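Local coordinates for protein-tyrosine-phosphatase PTP1 (Arabidopsis thaliana, PDB 6KRW), which removes phosphate from phosphotyrosine in proteins, acting on the MAP kinase MPK6 and, in vitro, inactivating MPK4, and together with MKP1 modulates plant defence, at residues Ile103-Ala108 with Leu230-Val235; Asn74-Asn79 with Ile125-Pro130; Leu182-Lys187 with Met194-Ile199; Val68-Lys73 with Lys87-Ala92; Cys248-Thr253 with Tyr292-Asp297. All blocks are in the same frame, centred on the assembly; numbering follows the deposited sequence. Where two conformers were deposited one is given.

Interaction 1: residues Ile103-Ala108 with Leu230-Val235; sequences ISQFIA and LGPIIV
S104 sets OG 3.7 Å from I233 CD1, the hydroxyl being hydrogen-bonded to H251 NE2. Next, Q105 and P232 lie side by side just before two parallel strands of the central phosphatase sheet pair. The Q105 chain, extended beyond CG, passes alongside the proline ring: its CG is 3.8 Å from P232 CA, and NE2 ends 3.8 Å from P232 CG. Its backbone works separately, O accepting from I233 N at 2.9 Å, while a water links Q105 N to G231 O. An alanine here would probably leave one flank of the P232 ring without its neighbour, although the backbone bond and the water would not depend on the lost atoms. F106 follows with its CA 3.1 Å from I233 O in a CA-H···O contact; that oxygen also sits at the edge of the ring near its plane, and ring atom CD2 meets V235 CG2 at 3.9 Å. On the other face of the sheet I107 lays CG1 against P232 CB, 3.8 Å away, and its N and O bond to I233 O and V235 N. A108, small beside T244, adds a CA-H contact to V235 O. Three backbone bonds, flanked mostly by buried apolar side chains, thus join the strand leading directly to the nucleophile C237 to its neighbour.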
# COMPACT_ATOMS: atom_id res chain seq x y z
N ILE A 103 -11.76 -8.96 -2.66
CA ILE A 103 -10.89 -7.83 -3.08
C ILE A 103 -10.49 -7.02 -1.85
O ILE A 103 -11.37 -6.50 -1.15
CB ILE A 103 -11.60 -6.99 -4.17
CG1 ILE A 103 -12.00 -7.90 -5.34
CG2 ILE A 103 -10.68 -5.86 -4.59
CD1 ILE A 103 -12.89 -7.26 -6.33
N SER A 104 -9.18 -6.98 -1.56
CA SER A 104 -8.62 -6.23 -0.42
C SER A 104 -8.88 -4.73 -0.59
O SER A 104 -8.82 -4.21 -1.72
CB SER A 104 -7.15 -6.44 -0.27
OG SER A 104 -6.81 -7.84 -0.24
N GLN A 105 -9.05 -4.08 0.55
CA GLN A 105 -8.94 -2.62 0.62
C GLN A 105 -7.61 -2.29 1.29
O GLN A 105 -7.07 -3.14 2.06
CB GLN A 105 -10.15 -2.03 1.35
CG GLN A 105 -10.23 -2.32 2.82
CD GLN A 105 -11.54 -1.87 3.44
OE1 GLN A 105 -12.20 -0.93 2.94
NE2 GLN A 105 -11.89 -2.52 4.54
N PHE A 106 -7.09 -1.13 0.97
CA PHE A 106 -5.79 -0.67 1.51
C PHE A 106 -5.94 0.62 2.27
O PHE A 106 -6.82 1.45 1.99
CB PHE A 106 -4.76 -0.47 0.41
CG PHE A 106 -4.72 -1.55 -0.62
CD1 PHE A 106 -5.49 -1.48 -1.77
CD2 PHE A 106 -3.89 -2.66 -0.47
CE1 PHE A 106 -5.48 -2.47 -2.72
CE2 PHE A 106 -3.85 -3.64 -1.44
CZ PHE A 106 -4.63 -3.56 -2.57
N ILE A 107 -5.05 0.83 3.21
CA ILE A 107 -4.72 2.16 3.75
C ILE A 107 -3.37 2.57 3.21
O ILE A 107 -2.35 1.94 3.58
CB ILE A 107 -4.82 2.22 5.27
CG1 ILE A 107 -6.27 2.03 5.72
CG2 ILE A 107 -4.25 3.52 5.78
CD1 ILE A 107 -6.41 1.90 7.22
N ALA A 108 -3.35 3.54 2.32
CA ALA A 108 -2.10 4.10 1.78
C ALA A 108 -1.67 5.22 2.70
O ALA A 108 -2.47 6.14 2.93
CB ALA A 108 -2.27 4.56 0.36
N LEU A 230 -10.75 -9.34 7.01
CA LEU A 230 -9.96 -9.20 8.28
C LEU A 230 -9.65 -7.72 8.53
O LEU A 230 -9.45 -7.35 9.70
CB LEU A 230 -8.65 -9.97 8.18
CG LEU A 230 -8.52 -11.26 8.96
CD1 LEU A 230 -9.60 -12.25 8.55
CD2 LEU A 230 -7.12 -11.81 8.71
N GLY A 231 -9.56 -6.94 7.47
CA GLY A 231 -9.33 -5.49 7.62
C GLY A 231 -8.46 -4.96 6.50
O GLY A 231 -7.97 -5.72 5.67
N PRO A 232 -8.30 -3.63 6.42
CA PRO A 232 -7.47 -3.02 5.39
C PRO A 232 -6.01 -3.45 5.52
O PRO A 232 -5.51 -3.62 6.60
CB PRO A 232 -7.62 -1.50 5.61
CG PRO A 232 -8.82 -1.35 6.51
CD PRO A 232 -8.87 -2.63 7.34
N ILE A 233 -5.36 -3.59 4.37
CA ILE A 233 -3.89 -3.80 4.29
C ILE A 233 -3.22 -2.44 4.28
O ILE A 233 -3.49 -1.64 3.37
CB ILE A 233 -3.51 -4.61 3.05
CG1 ILE A 233 -4.07 -6.02 3.14
CG2 ILE A 233 -2.01 -4.58 2.82
CD1 ILE A 233 -3.95 -6.79 1.86
N ILE A 234 -2.39 -2.16 5.27
CA ILE A 234 -1.57 -0.94 5.26
C ILE A 234 -0.48 -1.09 4.23
O ILE A 234 0.22 -2.10 4.25
CB ILE A 234 -1.06 -0.59 6.66
CG1 ILE A 234 -2.22 -0.16 7.56
CG2 ILE A 234 -0.01 0.48 6.57
CD1 ILE A 234 -1.84 -0.07 9.03
N VAL A 235 -0.31 -0.11 3.37
CA VAL A 235 0.82 -0.05 2.42
C VAL A 235 1.48 1.29 2.56
O VAL A 235 0.76 2.32 2.53
CB VAL A 235 0.44 -0.35 0.97
CG1 VAL A 235 1.66 -0.42 0.09
CG2 VAL A 235 -0.41 -1.59 0.82
O HOH W 1 -9.07 -5.68 2.95

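Interaction 2: residues Asn74-Asn79 with Ile125-Pro130; sequences NRIVLN and IQQHCP
Q126, at the end of helix 117-126, reaches across to the backbone of N79. Its CB points toward the 74-79 segment, CG lies anti to the carbonyl carbon (chi1 -72°), and the chain continues extended, which delivers the flat amide to the neighbouring chain. CD lies 3.5 Å from N79 O. At the tip, OE1 accepts from N79 N at 2.9 Å in a nearly straight bond, the N-H···O angle being 169°, with the donor tilted slightly from the amide carbonyl plane. A water donates to the same oxygen at 2.8 Å, so two donors grip OE1, and L78 CD2 passes 4.0 Å from it. NE2 turns to E122 OE2 and P80 O. Glutamine suits this place because one amide supplies an acceptor for the N-H of N79 and donors for those oxygens. The water also donates to V77 O and accepts from Q127 NE2. The Q127 chain bends at chi2 (-57°), and both its CG and its NE2 lie near I76 CG2, NE2 at 3.9 Å. Just beyond, H128 takes positive phi in a Schellman motif that ends the helix. The contact thus ties this C-terminal turn to strand 75-77 and the residues after it, with I76 backbone-bonded to A92 and both I76 and Q127 touching I107 of strand 106-109.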
# COMPACT_ATOMS: atom_id res chain seq x y z
N ASN A 74 -11.85 10.83 2.09
CA ASN A 74 -11.53 9.40 2.36
C ASN A 74 -10.33 9.29 3.29
O ASN A 74 -9.78 8.17 3.32
CB ASN A 74 -11.32 8.61 1.08
CG ASN A 74 -10.04 9.01 0.37
OD1 ASN A 74 -9.67 10.19 0.37
ND2 ASN A 74 -9.37 8.03 -0.26
N ARG A 75 -9.97 10.30 4.02
CA ARG A 75 -8.86 10.19 4.99
C ARG A 75 -9.29 9.24 6.09
O ARG A 75 -10.48 9.11 6.43
CB ARG A 75 -8.46 11.54 5.56
CG ARG A 75 -9.51 12.22 6.43
CD ARG A 75 -9.09 13.61 6.83
NE ARG A 75 -10.07 14.17 7.76
CZ ARG A 75 -10.05 14.06 9.06
NH1 ARG A 75 -9.05 13.43 9.69
NH2 ARG A 75 -11.05 14.58 9.76
N ILE A 76 -8.32 8.53 6.65
CA ILE A 76 -8.58 7.70 7.84
C ILE A 76 -8.58 8.57 9.08
O ILE A 76 -7.65 9.34 9.30
CB ILE A 76 -7.51 6.59 7.96
CG1 ILE A 76 -7.41 5.76 6.68
CG2 ILE A 76 -7.78 5.72 9.18
CD1 ILE A 76 -8.69 5.02 6.28
N VAL A 77 -9.65 8.48 9.87
CA VAL A 77 -9.83 9.31 11.06
C VAL A 77 -9.55 8.46 12.30
O VAL A 77 -10.14 7.39 12.46
CB VAL A 77 -11.26 9.87 11.08
CG1 VAL A 77 -11.48 10.73 12.30
CG2 VAL A 77 -11.59 10.62 9.80
N LEU A 78 -8.75 9.00 13.20
CA LEU A 78 -8.59 8.41 14.55
C LEU A 78 -9.84 8.77 15.35
O LEU A 78 -10.14 9.97 15.50
CB LEU A 78 -7.33 8.95 15.22
CG LEU A 78 -6.01 8.55 14.55
CD1 LEU A 78 -4.87 9.25 15.23
CD2 LEU A 78 -5.81 7.04 14.53
N ASN A 79 -10.53 7.76 15.86
CA ASN A 79 -11.79 7.94 16.63
C ASN A 79 -11.88 6.75 17.57
O ASN A 79 -12.21 5.65 17.12
CB ASN A 79 -13.00 8.02 15.69
CG ASN A 79 -14.27 8.34 16.44
OD1 ASN A 79 -14.26 8.41 17.66
ND2 ASN A 79 -15.37 8.55 15.71
N ILE A 125 -4.65 -0.41 15.31
CA ILE A 125 -5.58 -1.07 16.27
C ILE A 125 -7.02 -0.72 15.90
O ILE A 125 -7.85 -1.65 15.81
CB ILE A 125 -5.23 -0.66 17.71
CG1 ILE A 125 -3.83 -1.16 18.07
CG2 ILE A 125 -6.30 -1.17 18.67
CD1 ILE A 125 -3.33 -0.63 19.41
N GLN A 126 -7.32 0.57 15.70
CA GLN A 126 -8.72 1.01 15.47
C GLN A 126 -9.27 0.39 14.19
O GLN A 126 -10.46 0.04 14.17
CB GLN A 126 -8.78 2.53 15.40
CG GLN A 126 -8.57 3.21 16.76
CD GLN A 126 -8.85 4.69 16.70
OE1 GLN A 126 -9.25 5.22 15.65
NE2 GLN A 126 -8.64 5.36 17.82
N GLN A 127 -8.44 0.23 13.16
CA GLN A 127 -8.88 -0.32 11.85
C GLN A 127 -8.63 -1.84 11.79
O GLN A 127 -8.97 -2.46 10.79
CB GLN A 127 -8.13 0.40 10.74
CG GLN A 127 -8.41 1.90 10.66
CD GLN A 127 -9.88 2.21 10.50
OE1 GLN A 127 -10.61 1.45 9.87
NE2 GLN A 127 -10.30 3.34 11.07
N HIS A 128 -8.08 -2.43 12.85
CA HIS A 128 -7.72 -3.88 12.95
C HIS A 128 -7.04 -4.36 11.66
O HIS A 128 -7.45 -5.38 11.06
CB HIS A 128 -8.94 -4.74 13.35
CG HIS A 128 -10.15 -4.59 12.51
ND1 HIS A 128 -10.30 -5.25 11.31
CD2 HIS A 128 -11.25 -3.81 12.65
CE1 HIS A 128 -11.45 -4.89 10.74
NE2 HIS A 128 -12.06 -4.04 11.56
N CYS A 129 -5.99 -3.65 11.25
CA CYS A 129 -5.25 -3.97 10.01
C CYS A 129 -4.42 -5.23 10.24
O CYS A 129 -3.62 -5.23 11.15
CB CYS A 129 -4.31 -2.84 9.62
SG CYS A 129 -5.20 -1.30 9.29
N PRO A 130 -4.61 -6.31 9.46
CA PRO A 130 -3.84 -7.54 9.70
C PRO A 130 -2.41 -7.53 9.15
O PRO A 130 -1.59 -8.38 9.57
CB PRO A 130 -4.69 -8.59 8.99
CG PRO A 130 -5.33 -7.84 7.85
CD PRO A 130 -5.69 -6.50 8.48
O HOH W 2 -8.72 4.94 12.90

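Interaction 3: residues Leu182-Lys187 with Met194-Ile199; sequences LEVNYK and MSVLHI
L182 O is met by two groups of the partner strand: V196 N donates to it at 2.9 Å. The second is S195, whose CA lies 3.3 Å from L182 O in a CA-H···O contact. This is the ladder of an antiparallel beta hairpin, strands 178-186 and 194-200, within the central sheet of the phosphatase. L182 with V196 and V184 with M194 are hydrogen-bonded pairs; E183 with S195 is the non-hydrogen-bonded pair between them. M194 N reaches V184 O nearly along the C=O axis. The apolar members share the face turned to helix 117-126, where W121, V124 and I125 pack on them, so branched and long aliphatic groups suit it. V184 and M194 lie side by side there, with V184 CG1 between its own N and carbonyl carbon (chi1 68°) and 4.0 Å from M194 CB. On the opposite face S195 OG bonds to K168 NZ, as fits a polar, more exposed position. Farther along, H198 NE2 is hydrogen-bonded to Y150 OH, while L182 CD1 sits 3.8 Å from H198 CB.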
# COMPACT_ATOMS: atom_id res chain seq x y z
N LEU A 182 4.23 -9.25 14.63
CA LEU A 182 4.19 -8.21 15.68
C LEU A 182 2.94 -8.40 16.51
O LEU A 182 1.92 -8.90 16.01
CB LEU A 182 4.17 -6.82 15.03
CG LEU A 182 5.37 -6.47 14.17
CD1 LEU A 182 5.25 -5.04 13.63
CD2 LEU A 182 6.65 -6.69 14.97
N GLU A 183 3.04 -7.96 17.75
CA GLU A 183 1.94 -8.01 18.72
C GLU A 183 1.79 -6.61 19.28
O GLU A 183 2.77 -6.07 19.83
CB GLU A 183 2.28 -9.01 19.80
CG GLU A 183 1.41 -8.92 21.03
CD GLU A 183 1.81 -9.91 22.11
OE1 GLU A 183 2.09 -11.08 21.76
OE2 GLU A 183 1.86 -9.50 23.29
N VAL A 184 0.60 -6.03 19.12
CA VAL A 184 0.33 -4.65 19.57
C VAL A 184 -0.90 -4.68 20.48
O VAL A 184 -1.82 -5.47 20.23
CB VAL A 184 0.15 -3.72 18.35
CG1 VAL A 184 -1.12 -4.03 17.57
CG2 VAL A 184 0.18 -2.26 18.77
N ASN A 185 -0.89 -3.85 21.51
CA ASN A 185 -2.07 -3.73 22.39
C ASN A 185 -1.96 -2.46 23.24
O ASN A 185 -0.86 -1.88 23.32
CB ASN A 185 -2.25 -4.97 23.27
CG ASN A 185 -1.10 -5.18 24.23
OD1 ASN A 185 -0.01 -5.58 23.83
ND2 ASN A 185 -1.35 -4.93 25.51
N TYR A 186 -3.07 -2.07 23.85
CA TYR A 186 -3.07 -1.04 24.91
C TYR A 186 -2.58 -1.67 26.21
O TYR A 186 -2.68 -2.90 26.40
CB TYR A 186 -4.46 -0.45 25.11
CG TYR A 186 -5.07 0.14 23.87
CD1 TYR A 186 -4.50 1.24 23.24
CD2 TYR A 186 -6.23 -0.39 23.33
CE1 TYR A 186 -5.07 1.79 22.11
CE2 TYR A 186 -6.82 0.16 22.19
CZ TYR A 186 -6.23 1.25 21.58
OH TYR A 186 -6.80 1.78 20.46
N LYS A 187 -2.10 -0.84 27.13
CA LYS A 187 -1.55 -1.33 28.41
C LYS A 187 -2.68 -1.78 29.35
O LYS A 187 -2.38 -2.57 30.25
CB LYS A 187 -0.64 -0.28 29.04
CG LYS A 187 0.60 -0.02 28.21
CD LYS A 187 1.39 1.19 28.65
CE LYS A 187 2.39 1.61 27.60
NZ LYS A 187 3.08 2.87 27.98
N MET A 194 -3.27 -7.86 19.64
CA MET A 194 -3.55 -8.01 18.20
C MET A 194 -2.27 -8.36 17.44
O MET A 194 -1.22 -7.74 17.68
CB MET A 194 -4.12 -6.70 17.66
CG MET A 194 -4.32 -6.70 16.19
SD MET A 194 -5.16 -5.18 15.73
CE MET A 194 -4.43 -4.85 14.13
N SER A 195 -2.37 -9.35 16.55
CA SER A 195 -1.23 -9.82 15.72
C SER A 195 -1.24 -9.10 14.37
O SER A 195 -2.28 -9.07 13.72
CB SER A 195 -1.26 -11.32 15.55
OG SER A 195 -1.08 -11.95 16.80
N VAL A 196 -0.09 -8.58 13.98
CA VAL A 196 0.09 -7.90 12.67
C VAL A 196 1.31 -8.48 11.99
O VAL A 196 2.39 -8.46 12.60
CB VAL A 196 0.24 -6.38 12.88
CG1 VAL A 196 0.46 -5.69 11.55
CG2 VAL A 196 -0.95 -5.81 13.63
N LEU A 197 1.15 -8.94 10.75
CA LEU A 197 2.32 -9.33 9.93
C LEU A 197 2.86 -8.11 9.20
O LEU A 197 2.11 -7.46 8.42
CB LEU A 197 1.97 -10.44 8.94
CG LEU A 197 3.16 -10.93 8.10
CD1 LEU A 197 4.23 -11.58 8.97
CD2 LEU A 197 2.67 -11.89 7.02
N HIS A 198 4.10 -7.77 9.49
CA HIS A 198 4.86 -6.66 8.88
C HIS A 198 5.79 -7.23 7.82
O HIS A 198 6.62 -8.10 8.14
CB HIS A 198 5.56 -5.86 9.96
CG HIS A 198 6.25 -4.62 9.51
ND1 HIS A 198 7.53 -4.59 9.00
CD2 HIS A 198 5.83 -3.33 9.56
CE1 HIS A 198 7.90 -3.35 8.77
NE2 HIS A 198 6.84 -2.54 9.08
N ILE A 199 5.65 -6.74 6.60
CA ILE A 199 6.48 -7.18 5.45
C ILE A 199 7.27 -5.98 4.96
O ILE A 199 6.66 -5.02 4.49
CB ILE A 199 5.61 -7.81 4.34
CG1 ILE A 199 4.71 -8.92 4.87
CG2 ILE A 199 6.48 -8.30 3.20
CD1 ILE A 199 3.73 -9.46 3.84

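Interaction 4: residues Val68-Lys73 with Lys87-Ala92; sequences VVPFDK and KGYVNA
P70 presses against Y89 and N91 where the chain turns a corner, with N91 at the centre of an inverse gamma turn between strands 89-90 and 92-95. This is the tight part of the contact. Proline ring and tyrosine meet tip to tip: P70 CD is 3.1 Å from Y89 OH, and P70 CG is 3.7 Å from Y89 CE1. A compact ring suits the site, for P70 CD also meets N91 OD1 at 3.5 Å, and P70 CB meets A92 O at 3.5 Å. N91 CG stands anti to the backbone N (chi1 -168°), and ND2 donates to V68 O at 2.9 Å. That bond is nearly straight (169°); V68 O lies in the amide plane of N91 and receives the donor on a lone pair. N63 OD1 accepts from ND2 as well and bonds to Y89 OH, while R278 NH2 holds N91 OD1, so this buried amide is satisfied at both ends. The looser part is confined to the V68 and V69 side chains. Although V68 O is held firmly, its side chain comes no nearer than 5.2 Å to the 87-92 segment and lies about 4 Å from a bound di(hydroxyethyl)ether. V69 only grazes the asparagine, crossing it at about a right angle with CG1 4.1 Å from N91 ND2.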
# COMPACT_ATOMS: atom_id res chain seq x y z
N VAL A 68 1.82 15.98 -0.17
CA VAL A 68 1.28 14.60 -0.20
C VAL A 68 0.45 14.40 1.06
O VAL A 68 1.00 14.20 2.15
CB VAL A 68 2.36 13.51 -0.33
CG1 VAL A 68 1.69 12.14 -0.40
CG2 VAL A 68 3.23 13.76 -1.55
N VAL A 69 -0.85 14.57 0.92
CA VAL A 69 -1.81 14.60 2.03
C VAL A 69 -3.07 13.88 1.54
O VAL A 69 -3.33 13.85 0.33
CB VAL A 69 -2.15 16.03 2.47
CG1 VAL A 69 -0.97 16.72 3.10
CG2 VAL A 69 -2.70 16.86 1.32
N PRO A 70 -3.85 13.31 2.48
CA PRO A 70 -5.11 12.67 2.11
C PRO A 70 -6.22 13.71 1.88
O PRO A 70 -6.26 14.73 2.55
CB PRO A 70 -5.45 11.80 3.32
CG PRO A 70 -4.90 12.63 4.49
CD PRO A 70 -3.60 13.23 3.93
N PHE A 71 -7.09 13.35 0.96
CA PHE A 71 -8.35 14.11 0.76
C PHE A 71 -9.23 13.98 1.98
O PHE A 71 -9.32 12.91 2.62
CB PHE A 71 -9.05 13.56 -0.47
CG PHE A 71 -8.25 13.60 -1.73
CD1 PHE A 71 -7.60 14.76 -2.15
CD2 PHE A 71 -8.18 12.49 -2.57
CE1 PHE A 71 -6.87 14.78 -3.32
CE2 PHE A 71 -7.44 12.50 -3.74
CZ PHE A 71 -6.79 13.65 -4.11
N ASP A 72 -9.97 15.04 2.29
CA ASP A 72 -10.97 14.97 3.37
C ASP A 72 -11.95 13.83 3.15
O ASP A 72 -12.37 13.20 4.14
CB ASP A 72 -11.73 16.29 3.48
CG ASP A 72 -10.89 17.48 3.91
OD1 ASP A 72 -9.92 17.29 4.65
OD2 ASP A 72 -11.23 18.62 3.55
N LYS A 73 -12.33 13.57 1.88
CA LYS A 73 -13.46 12.65 1.62
C LYS A 73 -13.14 11.21 2.05
O LYS A 73 -14.06 10.48 2.34
CB LYS A 73 -13.84 12.68 0.14
CG LYS A 73 -12.80 12.13 -0.81
CD LYS A 73 -13.22 12.15 -2.28
CE LYS A 73 -12.15 11.55 -3.17
NZ LYS A 73 -11.86 10.14 -2.81
N LYS A 87 -9.13 16.84 14.56
CA LYS A 87 -10.15 16.09 13.79
C LYS A 87 -9.63 14.68 13.46
O LYS A 87 -9.90 14.17 12.37
CB LYS A 87 -10.58 16.86 12.54
CG LYS A 87 -11.14 18.26 12.81
CD LYS A 87 -11.65 18.95 11.57
CE LYS A 87 -12.31 20.28 11.85
NZ LYS A 87 -11.31 21.36 12.06
N GLY A 88 -8.89 14.07 14.40
CA GLY A 88 -8.51 12.67 14.22
C GLY A 88 -7.47 12.45 13.14
O GLY A 88 -7.41 11.34 12.59
N TYR A 89 -6.68 13.47 12.83
CA TYR A 89 -5.90 13.46 11.57
C TYR A 89 -4.70 12.50 11.64
O TYR A 89 -3.88 12.54 12.55
CB TYR A 89 -5.39 14.87 11.25
CG TYR A 89 -4.58 14.85 9.99
CD1 TYR A 89 -5.19 14.68 8.76
CD2 TYR A 89 -3.19 14.90 10.02
CE1 TYR A 89 -4.46 14.60 7.59
CE2 TYR A 89 -2.44 14.81 8.86
CZ TYR A 89 -3.07 14.64 7.64
OH TYR A 89 -2.39 14.54 6.47
N VAL A 90 -4.62 11.68 10.61
CA VAL A 90 -3.40 10.92 10.25
C VAL A 90 -3.26 11.00 8.74
O VAL A 90 -4.27 11.03 8.00
CB VAL A 90 -3.49 9.50 10.80
CG1 VAL A 90 -4.71 8.76 10.37
CG2 VAL A 90 -2.24 8.69 10.43
N ASN A 91 -2.03 11.06 8.24
CA ASN A 91 -1.77 11.11 6.79
C ASN A 91 -1.98 9.72 6.22
O ASN A 91 -1.01 8.94 6.12
CB ASN A 91 -0.42 11.74 6.49
CG ASN A 91 -0.27 12.06 5.03
OD1 ASN A 91 -0.66 11.27 4.16
ND2 ASN A 91 0.33 13.21 4.74
N ALA A 92 -3.21 9.38 5.89
CA ALA A 92 -3.58 8.01 5.51
C ALA A 92 -4.88 8.07 4.73
O ALA A 92 -5.78 8.87 5.14
CB ALA A 92 -3.74 7.13 6.72

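Interaction 5: residues Cys248-Thr253 with Tyr292-Asp297; sequences CAIHNT and YNAIVD
T253, which packs on I295 across the two helices, also grips the flat peptide carbonyl of A249 within its own helix. Its hydroxyl OG1 donates to A249 O at 2.7 Å and its backbone N at 2.9 Å, the two donors arriving from opposite faces of the carbonyl plane. I295 CD1 stands 4.4 Å from that oxygen. The hydroxyl bond fixes the rotation of the threonine, with CG2 anti to its backbone N, and CG2 then lies 3.8 Å from I295 CD1. T253 and I295 cross at about a right angle. An alanine here would probably leave a gap beside I295 CD1 and A249 O without its second donor. Helix 242-259, which starts from the phosphate-binding P-loop at the active site, here packs against helix 285-303; the axes of the two short segments approach to 9.5 Å, with 32° between their directions. The single methyl of A294 lets I250 CD1 come to 3.5 Å from A294 CB, tighter than usual contact. I295 lays CG1 4.1 Å from I250 CA, and its CD1 continues toward the threonine. Around the pair, V216 of helix 214-223 touches I250, F20 of helix 7-24 and L267 of helix 267-277 touch T253, and F274 touches A249.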
# COMPACT_ATOMS: atom_id res chain seq x y z
N CYS A 248 -0.10 -1.37 -4.75
CA CYS A 248 -1.59 -1.48 -4.67
C CYS A 248 -2.16 -1.82 -6.06
O CYS A 248 -3.08 -2.61 -6.15
CB CYS A 248 -2.20 -0.19 -4.14
SG CYS A 248 -1.86 0.10 -2.39
N ALA A 249 -1.63 -1.21 -7.13
CA ALA A 249 -2.15 -1.46 -8.49
C ALA A 249 -1.96 -2.92 -8.86
O ALA A 249 -2.85 -3.54 -9.48
CB ALA A 249 -1.54 -0.52 -9.49
N ILE A 250 -0.80 -3.49 -8.54
CA ILE A 250 -0.54 -4.91 -8.91
C ILE A 250 -1.49 -5.81 -8.12
O ILE A 250 -2.17 -6.68 -8.71
CB ILE A 250 0.94 -5.25 -8.66
CG1 ILE A 250 1.86 -4.39 -9.54
CG2 ILE A 250 1.18 -6.75 -8.83
CD1 ILE A 250 3.32 -4.33 -9.04
N HIS A 251 -1.55 -5.61 -6.81
CA HIS A 251 -2.38 -6.44 -5.92
C HIS A 251 -3.85 -6.34 -6.31
O HIS A 251 -4.54 -7.35 -6.47
CB HIS A 251 -2.10 -5.99 -4.49
CG HIS A 251 -2.79 -6.72 -3.41
ND1 HIS A 251 -2.11 -7.19 -2.31
CD2 HIS A 251 -4.09 -7.04 -3.21
CE1 HIS A 251 -2.96 -7.74 -1.47
NE2 HIS A 251 -4.17 -7.69 -2.00
N ASN A 252 -4.30 -5.11 -6.51
CA ASN A 252 -5.73 -4.88 -6.81
C ASN A 252 -6.09 -5.45 -8.18
O ASN A 252 -7.18 -6.05 -8.35
CB ASN A 252 -5.95 -3.37 -6.77
CG ASN A 252 -7.40 -2.97 -6.99
OD1 ASN A 252 -7.70 -2.34 -8.02
ND2 ASN A 252 -8.26 -3.34 -6.06
N THR A 253 -5.21 -5.28 -9.17
CA THR A 253 -5.51 -5.75 -10.53
C THR A 253 -5.67 -7.27 -10.51
O THR A 253 -6.61 -7.81 -11.12
CB THR A 253 -4.45 -5.29 -11.53
OG1 THR A 253 -4.47 -3.85 -11.57
CG2 THR A 253 -4.68 -5.89 -12.90
N TYR A 292 2.79 -3.14 -15.17
CA TYR A 292 2.44 -4.04 -16.29
C TYR A 292 3.30 -5.31 -16.22
O TYR A 292 2.77 -6.40 -16.34
CB TYR A 292 2.65 -3.35 -17.63
CG TYR A 292 1.42 -2.65 -18.15
CD1 TYR A 292 0.46 -3.36 -18.83
CD2 TYR A 292 1.25 -1.28 -18.00
CE1 TYR A 292 -0.67 -2.75 -19.33
CE2 TYR A 292 0.12 -0.66 -18.51
CZ TYR A 292 -0.83 -1.40 -19.17
OH TYR A 292 -1.98 -0.83 -19.69
N ASN A 293 4.60 -5.14 -16.00
CA ASN A 293 5.53 -6.30 -16.00
C ASN A 293 5.16 -7.24 -14.85
O ASN A 293 5.13 -8.46 -15.07
CB ASN A 293 6.97 -5.81 -15.92
CG ASN A 293 7.45 -5.22 -17.23
OD1 ASN A 293 7.12 -5.73 -18.28
ND2 ASN A 293 8.27 -4.20 -17.16
N ALA A 294 4.89 -6.69 -13.67
CA ALA A 294 4.57 -7.54 -12.51
C ALA A 294 3.25 -8.26 -12.78
O ALA A 294 3.08 -9.41 -12.38
CB ALA A 294 4.53 -6.75 -11.23
N ILE A 295 2.26 -7.55 -13.33
CA ILE A 295 0.94 -8.19 -13.57
C ILE A 295 1.10 -9.31 -14.61
O ILE A 295 0.55 -10.40 -14.40
CB ILE A 295 -0.08 -7.13 -14.01
CG1 ILE A 295 -0.45 -6.21 -12.85
CG2 ILE A 295 -1.32 -7.78 -14.61
CD1 ILE A 295 -1.08 -4.88 -13.25
N VAL A 296 1.84 -9.06 -15.68
CA VAL A 296 2.11 -10.14 -16.68
C VAL A 296 2.81 -11.31 -16.01
O VAL A 296 2.37 -12.46 -16.23
CB VAL A 296 2.89 -9.60 -17.89
CG1 VAL A 296 3.49 -10.72 -18.72
CG2 VAL A 296 2.01 -8.71 -18.74
N ASP A 297 3.87 -11.05 -15.24
CA ASP A 297 4.68 -12.13 -14.62
C ASP A 297 3.77 -12.94 -13.68
O ASP A 297 3.86 -14.18 -13.68
CB ASP A 297 5.88 -11.56 -13.87
CG ASP A 297 6.94 -11.01 -14.80
OD1 ASP A 297 6.82 -11.23 -16.03
OD2 ASP A 297 7.85 -10.30 -14.30

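Interactions 1 and 2 each touch three others. H128 ND1 of interaction 2 lies 2.8 Å from L230 O, probably hydrogen-bonded, and H251 NE2 of interaction 5 lies 3.2 Å from S104 OG, so the residues leading into the two strands of interaction 1 are tied to helix 242-259 and to the turn after helix 117-126. I107 CG2 packs 3.8 Å from A92 CB of interaction 4. Interaction 2 also meets interaction 3 through P130 O and L197 N (3.0 Å) and interaction 4 through L78 N and G88 O (2.8 Å). Interactions 3 and 5 lie on opposite sides of the chain's centre. Toward the active site, the V235 side chain is about 7 Å from that of C237, and the V68 side chain about 4 Å from that of I241, which probably binds substrate.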